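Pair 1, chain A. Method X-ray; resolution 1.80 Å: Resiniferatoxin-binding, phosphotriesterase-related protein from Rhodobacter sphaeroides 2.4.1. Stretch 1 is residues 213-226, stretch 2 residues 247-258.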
# COMPACT_ATOMS: atom_id res chain seq x y z
N TRP A 213 4.12 10.86 -17.67
CA TRP A 213 4.11 9.43 -17.36
C TRP A 213 5.54 8.97 -17.14
O TRP A 213 5.77 7.79 -17.02
CB TRP A 213 3.43 8.62 -18.48
CG TRP A 213 1.95 8.72 -18.45
CD1 TRP A 213 1.08 7.89 -17.81
CD2 TRP A 213 1.16 9.73 -19.08
NE1 TRP A 213 -0.21 8.32 -18.01
CE2 TRP A 213 -0.19 9.45 -18.79
CE3 TRP A 213 1.47 10.85 -19.88
CZ2 TRP A 213 -1.24 10.25 -19.25
CZ3 TRP A 213 0.42 11.64 -20.34
CH2 TRP A 213 -0.91 11.34 -20.02
N PHE A 214 6.49 9.90 -17.10
CA PHE A 214 7.88 9.53 -16.82
C PHE A 214 8.26 10.24 -15.52
O PHE A 214 7.40 10.83 -14.88
CB PHE A 214 8.81 9.94 -17.98
CG PHE A 214 8.68 9.06 -19.19
CD1 PHE A 214 9.53 7.97 -19.38
CD2 PHE A 214 7.67 9.28 -20.12
CE1 PHE A 214 9.38 7.12 -20.47
CE2 PHE A 214 7.50 8.43 -21.22
CZ PHE A 214 8.36 7.35 -21.40
N ARG A 215 9.54 10.18 -15.13
CA ARG A 215 9.97 10.83 -13.88
C ARG A 215 11.24 11.67 -14.10
O ARG A 215 12.26 11.42 -13.45
CB ARG A 215 10.25 9.76 -12.82
CG ARG A 215 9.08 8.81 -12.56
CD ARG A 215 8.01 9.44 -11.68
NE ARG A 215 6.91 8.52 -11.42
CZ ARG A 215 5.85 8.36 -12.21
NH1 ARG A 215 5.73 9.08 -13.32
NH2 ARG A 215 4.92 7.48 -11.90
N LEU A 216 11.16 12.65 -14.98
CA LEU A 216 12.31 13.51 -15.29
C LEU A 216 12.32 14.85 -14.55
O LEU A 216 13.22 15.67 -14.76
CB LEU A 216 12.36 13.79 -16.80
CG LEU A 216 12.54 12.60 -17.75
CD1 LEU A 216 12.44 13.07 -19.20
CD2 LEU A 216 13.88 11.94 -17.50
N ALA A 217 11.33 15.07 -13.69
CA ALA A 217 11.21 16.33 -12.96
C ALA A 217 12.44 16.77 -12.16
O ALA A 217 12.82 17.94 -12.20
CB ALA A 217 9.99 16.28 -12.04
N HIS A 218 13.07 15.85 -11.43
CA HIS A 218 14.24 16.22 -10.64
C HIS A 218 15.40 16.62 -11.55
O HIS A 218 16.18 17.52 -11.21
CB HIS A 218 14.65 15.09 -9.69
CG HIS A 218 13.87 15.07 -8.41
ND1 HIS A 218 13.98 16.06 -7.46
CD2 HIS A 218 12.94 14.20 -7.94
CE1 HIS A 218 13.16 15.81 -6.46
NE2 HIS A 218 12.52 14.68 -6.72
N ARG A 219 15.53 15.98 -12.70
CA ARG A 219 16.60 16.33 -13.63
C ARG A 219 16.31 17.72 -14.20
O ARG A 219 17.22 18.52 -14.45
CB ARG A 219 16.70 15.31 -14.78
CG ARG A 219 17.72 15.71 -15.84
CD ARG A 219 17.79 14.72 -17.00
NE ARG A 219 18.71 15.19 -18.04
CZ ARG A 219 18.88 14.59 -19.22
NH1 ARG A 219 18.20 13.49 -19.51
NH2 ARG A 219 19.74 15.09 -20.10
N VAL A 220 15.02 18.01 -14.41
CA VAL A 220 14.59 19.30 -14.93
C VAL A 220 14.95 20.39 -13.93
O VAL A 220 15.52 21.41 -14.29
CB VAL A 220 13.05 19.36 -15.19
CG1 VAL A 220 12.57 20.81 -15.24
CG2 VAL A 220 12.72 18.67 -16.51
N LEU A 221 14.60 20.17 -12.66
CA LEU A 221 14.90 21.15 -11.62
C LEU A 221 16.40 21.31 -11.41
O LEU A 221 16.88 22.40 -11.10
CB LEU A 221 14.22 20.77 -10.30
CG LEU A 221 12.69 20.84 -10.29
CD1 LEU A 221 12.17 20.58 -8.87
CD2 LEU A 221 12.21 22.22 -10.78
N ASP A 222 17.14 20.22 -11.57
CA ASP A 222 18.60 20.27 -11.42
C ASP A 222 19.16 21.26 -12.44
O ASP A 222 20.05 22.05 -12.13
CB ASP A 222 19.23 18.89 -11.66
CG ASP A 222 19.09 17.95 -10.46
OD1 ASP A 222 18.53 18.35 -9.43
OD2 ASP A 222 19.56 16.80 -10.57
N LEU A 223 18.63 21.21 -13.66
CA LEU A 223 19.09 22.09 -14.72
C LEU A 223 18.67 23.54 -14.47
O LEU A 223 19.47 24.47 -14.61
CB LEU A 223 18.55 21.60 -16.07
CG LEU A 223 18.94 22.42 -17.30
CD1 LEU A 223 18.84 21.55 -18.55
CD2 LEU A 223 18.03 23.64 -17.41
N VAL A 224 17.41 23.73 -14.10
CA VAL A 224 16.94 25.08 -13.81
C VAL A 224 17.76 25.67 -12.66
O VAL A 224 18.07 26.86 -12.64
CB VAL A 224 15.45 25.06 -13.44
CG1 VAL A 224 15.04 26.38 -12.84
CG2 VAL A 224 14.62 24.77 -14.67
N GLU A 225 18.13 24.81 -11.71
CA GLU A 225 18.90 25.23 -10.56
C GLU A 225 20.33 25.64 -10.92
O GLU A 225 20.79 26.72 -10.52
CB GLU A 225 18.92 24.09 -9.54
CG GLU A 225 19.60 24.41 -8.23
CD GLU A 225 19.37 23.32 -7.20
OE1 GLU A 225 19.84 22.18 -7.42
OE2 GLU A 225 18.73 23.60 -6.17
N GLU A 226 21.03 24.81 -11.69
CA GLU A 226 22.40 25.12 -12.06
C GLU A 226 22.50 26.31 -13.01
O GLU A 226 23.60 26.83 -13.24
CB GLU A 226 23.10 23.90 -12.66
CG GLU A 226 22.54 23.39 -13.98
CD GLU A 226 23.27 22.15 -14.47
OE1 GLU A 226 23.25 21.12 -13.75
OE2 GLU A 226 23.86 22.19 -15.57
N VAL A 247 6.35 10.04 -3.08
CA VAL A 247 7.71 10.44 -2.73
C VAL A 247 8.23 11.40 -3.81
O VAL A 247 8.73 12.48 -3.51
CB VAL A 247 8.64 9.21 -2.60
CG1 VAL A 247 10.10 9.66 -2.47
CG2 VAL A 247 8.23 8.39 -1.39
N TYR A 248 8.08 10.99 -5.06
CA TYR A 248 8.50 11.79 -6.20
C TYR A 248 7.85 13.17 -6.14
O TYR A 248 8.53 14.19 -6.15
CB TYR A 248 8.10 11.08 -7.49
CG TYR A 248 8.31 11.85 -8.78
CD1 TYR A 248 9.59 12.09 -9.28
CD2 TYR A 248 7.22 12.26 -9.55
CE1 TYR A 248 9.78 12.70 -10.52
CE2 TYR A 248 7.40 12.87 -10.79
CZ TYR A 248 8.68 13.09 -11.27
OH TYR A 248 8.86 13.66 -12.51
N GLN A 249 6.52 13.20 -6.05
CA GLN A 249 5.82 14.48 -6.02
C GLN A 249 6.17 15.36 -4.82
O GLN A 249 6.40 16.56 -4.98
CB GLN A 249 4.31 14.27 -6.07
CG GLN A 249 3.85 13.51 -7.31
CD GLN A 249 2.38 13.70 -7.63
OE1 GLN A 249 1.54 13.73 -6.73
NE2 GLN A 249 2.05 13.80 -8.92
N ALA A 250 6.23 14.77 -3.63
CA ALA A 250 6.54 15.53 -2.43
C ALA A 250 7.96 16.08 -2.44
O ALA A 250 8.19 17.22 -2.02
CB ALA A 250 6.32 14.66 -1.17
N THR A 251 8.91 15.30 -2.92
CA THR A 251 10.30 15.76 -2.95
C THR A 251 10.49 16.91 -3.93
O THR A 251 11.39 17.74 -3.76
CB THR A 251 11.26 14.61 -3.27
OG1 THR A 251 10.86 13.95 -4.48
CG2 THR A 251 11.29 13.61 -2.12
N LEU A 252 9.65 16.95 -4.96
CA LEU A 252 9.72 18.02 -5.95
C LEU A 252 9.15 19.27 -5.30
O LEU A 252 9.69 20.36 -5.46
CB LEU A 252 8.88 17.67 -7.18
CG LEU A 252 9.48 16.56 -8.04
CD1 LEU A 252 8.42 16.06 -9.03
CD2 LEU A 252 10.71 17.08 -8.76
N ALA A 253 8.06 19.09 -4.55
CA ALA A 253 7.43 20.21 -3.87
C ALA A 253 8.40 20.80 -2.84
O ALA A 253 8.51 22.02 -2.71
CB ALA A 253 6.15 19.76 -3.18
N GLN A 254 9.10 19.91 -2.13
CA GLN A 254 10.05 20.31 -1.11
C GLN A 254 11.18 21.17 -1.69
O GLN A 254 11.68 22.08 -1.04
CB GLN A 254 10.64 19.08 -0.42
CG GLN A 254 11.67 19.41 0.65
CD GLN A 254 11.08 20.21 1.79
OE1 GLN A 254 10.17 19.75 2.47
NE2 GLN A 254 11.60 21.42 2.01
N ARG A 255 11.58 20.88 -2.93
CA ARG A 255 12.63 21.66 -3.57
C ARG A 255 12.11 23.07 -3.83
O ARG A 255 12.89 23.99 -4.06
CB ARG A 255 13.11 21.00 -4.86
CG ARG A 255 13.89 19.72 -4.63
CD ARG A 255 14.46 19.13 -5.92
NE ARG A 255 15.59 19.89 -6.44
CZ ARG A 255 16.31 19.53 -7.50
NH1 ARG A 255 16.02 18.41 -8.15
NH2 ARG A 255 17.32 20.28 -7.90
N GLY A 256 10.78 23.23 -3.81
CA GLY A 256 10.19 24.55 -4.02
C GLY A 256 9.34 24.77 -5.26
O GLY A 256 8.63 25.78 -5.36
N ALA A 257 9.37 23.83 -6.19
CA ALA A 257 8.61 23.96 -7.42
C ALA A 257 7.12 23.74 -7.23
O ALA A 257 6.69 23.01 -6.34
CB ALA A 257 9.15 22.98 -8.47
N PHE A 258 6.34 24.40 -8.08
CA PHE A 258 4.90 24.24 -8.04
C PHE A 258 4.61 22.92 -8.76
O PHE A 258 5.29 22.58 -9.73
CB PHE A 258 4.21 25.38 -8.79
CG PHE A 258 4.12 26.65 -8.00
CD1 PHE A 258 3.08 26.86 -7.10
CD2 PHE A 258 5.06 27.66 -8.18
CE1 PHE A 258 2.98 28.05 -6.38
CE2 PHE A 258 4.97 28.86 -7.46
CZ PHE A 258 3.92 29.06 -6.56
O HOH W 1 6.73 13.44 -14.31
O HOH W 2 16.84 21.97 -4.93

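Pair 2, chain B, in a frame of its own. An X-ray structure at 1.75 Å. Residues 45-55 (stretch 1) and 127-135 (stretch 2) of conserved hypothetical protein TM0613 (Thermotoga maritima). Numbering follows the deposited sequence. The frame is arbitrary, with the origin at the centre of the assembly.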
# COMPACT_ATOMS: atom_id res chain seq x y z
N LYS B 45 1.90 -6.85 3.81
CA LYS B 45 0.95 -7.60 3.02
C LYS B 45 1.36 -9.08 2.93
O LYS B 45 0.50 -9.96 2.97
CB LYS B 45 0.75 -6.96 1.65
CG LYS B 45 0.01 -5.60 1.70
CD LYS B 45 -0.34 -5.09 0.33
CE LYS B 45 -1.08 -3.74 0.35
NZ LYS B 45 -0.22 -2.55 0.12
N ALA B 46 2.66 -9.36 2.82
CA ALA B 46 3.17 -10.72 2.66
C ALA B 46 2.80 -11.52 3.93
O ALA B 46 2.27 -12.62 3.87
CB ALA B 46 4.67 -10.72 2.48
N VAL B 47 3.02 -10.93 5.09
CA VAL B 47 2.72 -11.66 6.34
C VAL B 47 1.21 -11.87 6.52
O VAL B 47 0.76 -12.94 6.96
CB VAL B 47 3.33 -10.97 7.56
CG1 VAL B 47 3.02 -11.76 8.83
CG2 VAL B 47 4.84 -10.80 7.41
N LYS B 48 0.41 -10.87 6.17
CA LYS B 48 -1.04 -11.01 6.20
C LYS B 48 -1.56 -12.15 5.30
O LYS B 48 -2.58 -12.79 5.62
CB LYS B 48 -1.73 -9.71 5.78
CG LYS B 48 -1.60 -8.63 6.77
CD LYS B 48 -2.37 -7.40 6.28
CE LYS B 48 -2.07 -6.18 7.14
N ALA B 49 -0.87 -12.40 4.19
CA ALA B 49 -1.23 -13.51 3.31
C ALA B 49 -1.15 -14.85 4.06
O ALA B 49 -1.98 -15.73 3.85
CB ALA B 49 -0.33 -13.54 2.08
N VAL B 50 -0.20 -14.97 5.01
CA VAL B 50 -0.09 -16.19 5.82
C VAL B 50 -1.27 -16.33 6.79
O VAL B 50 -1.84 -17.43 6.95
CB VAL B 50 1.22 -16.26 6.62
CG1 VAL B 50 1.33 -17.59 7.37
CG2 VAL B 50 2.45 -16.07 5.70
N PHE B 51 -1.58 -15.24 7.50
CA PHE B 51 -2.79 -15.20 8.31
C PHE B 51 -4.04 -15.56 7.51
O PHE B 51 -4.82 -16.36 8.00
CB PHE B 51 -2.98 -13.86 9.03
CG PHE B 51 -2.03 -13.65 10.15
CD1 PHE B 51 -0.77 -13.12 9.92
CD2 PHE B 51 -2.38 -14.00 11.45
CE1 PHE B 51 0.14 -12.91 10.97
CE2 PHE B 51 -1.47 -13.81 12.50
CZ PHE B 51 -0.20 -13.27 12.24
N GLN B 52 -4.21 -15.03 6.30
CA GLN B 52 -5.42 -15.28 5.51
C GLN B 52 -5.53 -16.77 5.16
O GLN B 52 -6.58 -17.35 5.28
CB GLN B 52 -5.48 -14.47 4.21
CG GLN B 52 -6.91 -14.45 3.63
CD GLN B 52 -7.00 -14.05 2.14
OE1 GLN B 52 -6.15 -13.34 1.63
NE2 GLN B 52 -8.07 -14.50 1.47
N ARG B 53 -4.43 -17.37 4.74
CA ARG B 53 -4.41 -18.81 4.43
C ARG B 53 -4.73 -19.66 5.67
O ARG B 53 -5.43 -20.66 5.57
CB ARG B 53 -3.06 -19.22 3.87
CG ARG B 53 -2.88 -20.72 3.61
CD ARG B 53 -3.65 -21.26 2.44
NE ARG B 53 -3.53 -22.73 2.38
CZ ARG B 53 -4.41 -23.54 1.85
NH1 ARG B 53 -5.53 -23.07 1.29
NH2 ARG B 53 -4.19 -24.85 1.86
N MSE B 54 -4.24 -19.25 6.83
CA MSE B 54 -4.50 -19.96 8.06
C MSE B 54 -5.91 -19.68 8.58
O MSE B 54 -6.35 -20.36 9.47
CB MSE B 54 -3.50 -19.59 9.16
CG MSE B 54 -2.14 -20.18 8.96
SE MSE B 54 -2.15 -22.17 8.78
CE MSE B 54 -3.12 -22.59 10.43
N GLY B 55 -6.61 -18.70 8.03
CA GLY B 55 -7.92 -18.32 8.53
C GLY B 55 -7.88 -17.60 9.87
O GLY B 55 -8.84 -17.59 10.62
N PHE B 127 10.13 -15.75 2.21
CA PHE B 127 9.87 -16.59 3.40
C PHE B 127 8.38 -16.97 3.53
O PHE B 127 8.01 -18.17 3.76
CB PHE B 127 10.29 -15.87 4.66
CG PHE B 127 10.01 -16.67 5.91
CD1 PHE B 127 10.83 -17.67 6.30
CD2 PHE B 127 8.89 -16.37 6.69
CE1 PHE B 127 10.57 -18.39 7.48
CE2 PHE B 127 8.63 -17.07 7.84
CZ PHE B 127 9.46 -18.08 8.23
N CYS B 128 7.52 -15.97 3.43
CA CYS B 128 6.08 -16.18 3.42
C CYS B 128 5.63 -17.08 2.26
O CYS B 128 4.79 -17.98 2.47
CB CYS B 128 5.32 -14.87 3.40
SG CYS B 128 5.56 -13.88 4.88
N GLU B 129 6.20 -16.88 1.07
CA GLU B 129 5.94 -17.79 -0.08
C GLU B 129 6.30 -19.24 0.28
O GLU B 129 5.52 -20.17 0.05
CB GLU B 129 6.70 -17.33 -1.33
CG GLU B 129 6.07 -16.16 -2.02
CD GLU B 129 6.86 -15.60 -3.16
OE1 GLU B 129 8.08 -15.88 -3.25
OE2 GLU B 129 6.26 -14.83 -3.96
N ASP B 130 7.48 -19.43 0.86
CA ASP B 130 7.96 -20.73 1.27
C ASP B 130 7.03 -21.38 2.29
O ASP B 130 6.75 -22.58 2.19
CB ASP B 130 9.39 -20.64 1.82
CG ASP B 130 10.44 -20.37 0.73
OD1 ASP B 130 10.06 -20.23 -0.47
OD2 ASP B 130 11.67 -20.30 1.00
N LEU B 131 6.57 -20.59 3.26
CA LEU B 131 5.59 -21.04 4.23
C LEU B 131 4.24 -21.44 3.56
O LEU B 131 3.73 -22.56 3.80
CB LEU B 131 5.37 -19.94 5.30
CG LEU B 131 5.91 -20.15 6.70
CD1 LEU B 131 5.40 -19.04 7.60
CD2 LEU B 131 5.48 -21.59 7.27
N LEU B 132 3.69 -20.57 2.71
CA LEU B 132 2.44 -20.84 2.01
C LEU B 132 2.50 -22.07 1.10
O LEU B 132 1.48 -22.75 0.90
CB LEU B 132 1.99 -19.63 1.21
CG LEU B 132 1.50 -18.49 2.09
CD1 LEU B 132 1.43 -17.19 1.33
CD2 LEU B 132 0.14 -18.84 2.65
N SER B 133 3.69 -22.36 0.58
CA SER B 133 3.89 -23.50 -0.31
C SER B 133 3.78 -24.80 0.45
O SER B 133 3.60 -25.85 -0.16
CB SER B 133 5.27 -23.45 -0.98
OG SER B 133 5.33 -22.32 -1.85
N ARG B 134 3.94 -24.71 1.77
CA ARG B 134 4.01 -25.87 2.64
C ARG B 134 2.78 -26.07 3.53
O ARG B 134 2.66 -27.13 4.16
CB ARG B 134 5.28 -25.78 3.51
CG ARG B 134 6.54 -26.27 2.80
CD ARG B 134 7.82 -25.96 3.56
N ILE B 135 1.90 -25.07 3.63
CA ILE B 135 0.68 -25.17 4.40
C ILE B 135 -0.47 -25.10 3.39
O ILE B 135 -1.37 -25.93 3.40
CB ILE B 135 0.59 -24.09 5.53
CG1 ILE B 135 0.40 -22.68 4.98
CG2 ILE B 135 1.82 -24.16 6.46
CD1 ILE B 135 0.51 -21.58 6.00
OXT ILE B 135 -0.50 -24.27 2.48

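The sharpest difference lies where Arg A255 of pair 1 superposes on Ile B135 of pair 2, with CA atoms 0.7 Å apart. In pair 1 this position carries a cation that reaches across the interface; in pair 2 it is a C-terminal residue whose carboxylate receives a cation from the other side. Arg A255 NH2 lies 2.7 Å from Asp A222 OD1 in a salt bridge, and Arg A255 NH1 donates to the same OD1 of Asp A222 at 2.8 Å. NH1 of Arg A255 also donates to His A218 O and to His A218 ND1, each at 3.2 Å, so the guanidinium ties a helix carbonyl, an imidazole and a carboxylate together. A weak bond from Arg A255 NH2 to Glu A225 OE1, 3.2 Å, and a water linking Arg A255 NE to Glu A225 OE2 extend the network.

In pair 2 the charges change sides. Arg B53, which matches Leu A221, forms a salt bridge from its NE to Ile B135 OXT at 3.4 Å, and its NH2 lies 3.4 Å from Ile B135 O. Both hydrogen bonds are weak; the second is nearly linear, at 175°, so length rather than direction limits it. The Ile B135 side chain meanwhile packs with CD1 3.9 Å from SE of the selenomethionine Met B54, the counterpart of Asp A222. One matched pair is thus an ion pair in pair 1 and an apolar contact in pair 2.

The frame beneath these differences is shared. Fourteen central residues superpose with an RMSD of 0.9 Å, and in each pair two helices run nearly parallel, at 14° in pair 1 and 15° in pair 2. Their axes approach to 10.6 Å and 9.2 Å respectively.

His A218 and Val B50 occupy equivalent positions. The imidazole sits in a hole formed by Tyr A248, Thr A251, Leu A252 and Arg A255. Leu A252 CD2 lies 3.5 Å from the centroid of the His A218 ring and 4° off its normal, while His A218 NE2 donates at the ring edge to Thr A251 OG1, 2.9 Å away. Val B50 meets the four matched residues by apolar contact alone: its CG2 is 3.9 Å from Cys B128 CB and 4.4 Å from Leu B132 CG, and its CG1 is 4.3 Å from both Leu B131 CD1 and Ile B135 CD1.

The most conservative match joins Ala A217 and Leu A252 to Ala B49 and Leu B132. Ala A217 CB approaches Leu A252 CD1 to 3.4 Å, and Ala B49 CB approaches Leu B132 CD1 to 4.1 Å.

Tyr A248 and Cys B128 share a position but differ in reach. The tyrosine extends to Arg A215, whose CD stands 3.5 Å from the Tyr A248 ring centroid, 8° off the normal, a CH-pi contact over the face. The shorter Cys B128 stays beside the neighbouring helix, its SG 3.7 Å from Ala B46 O and 4.1 Å from Val B47 CG2.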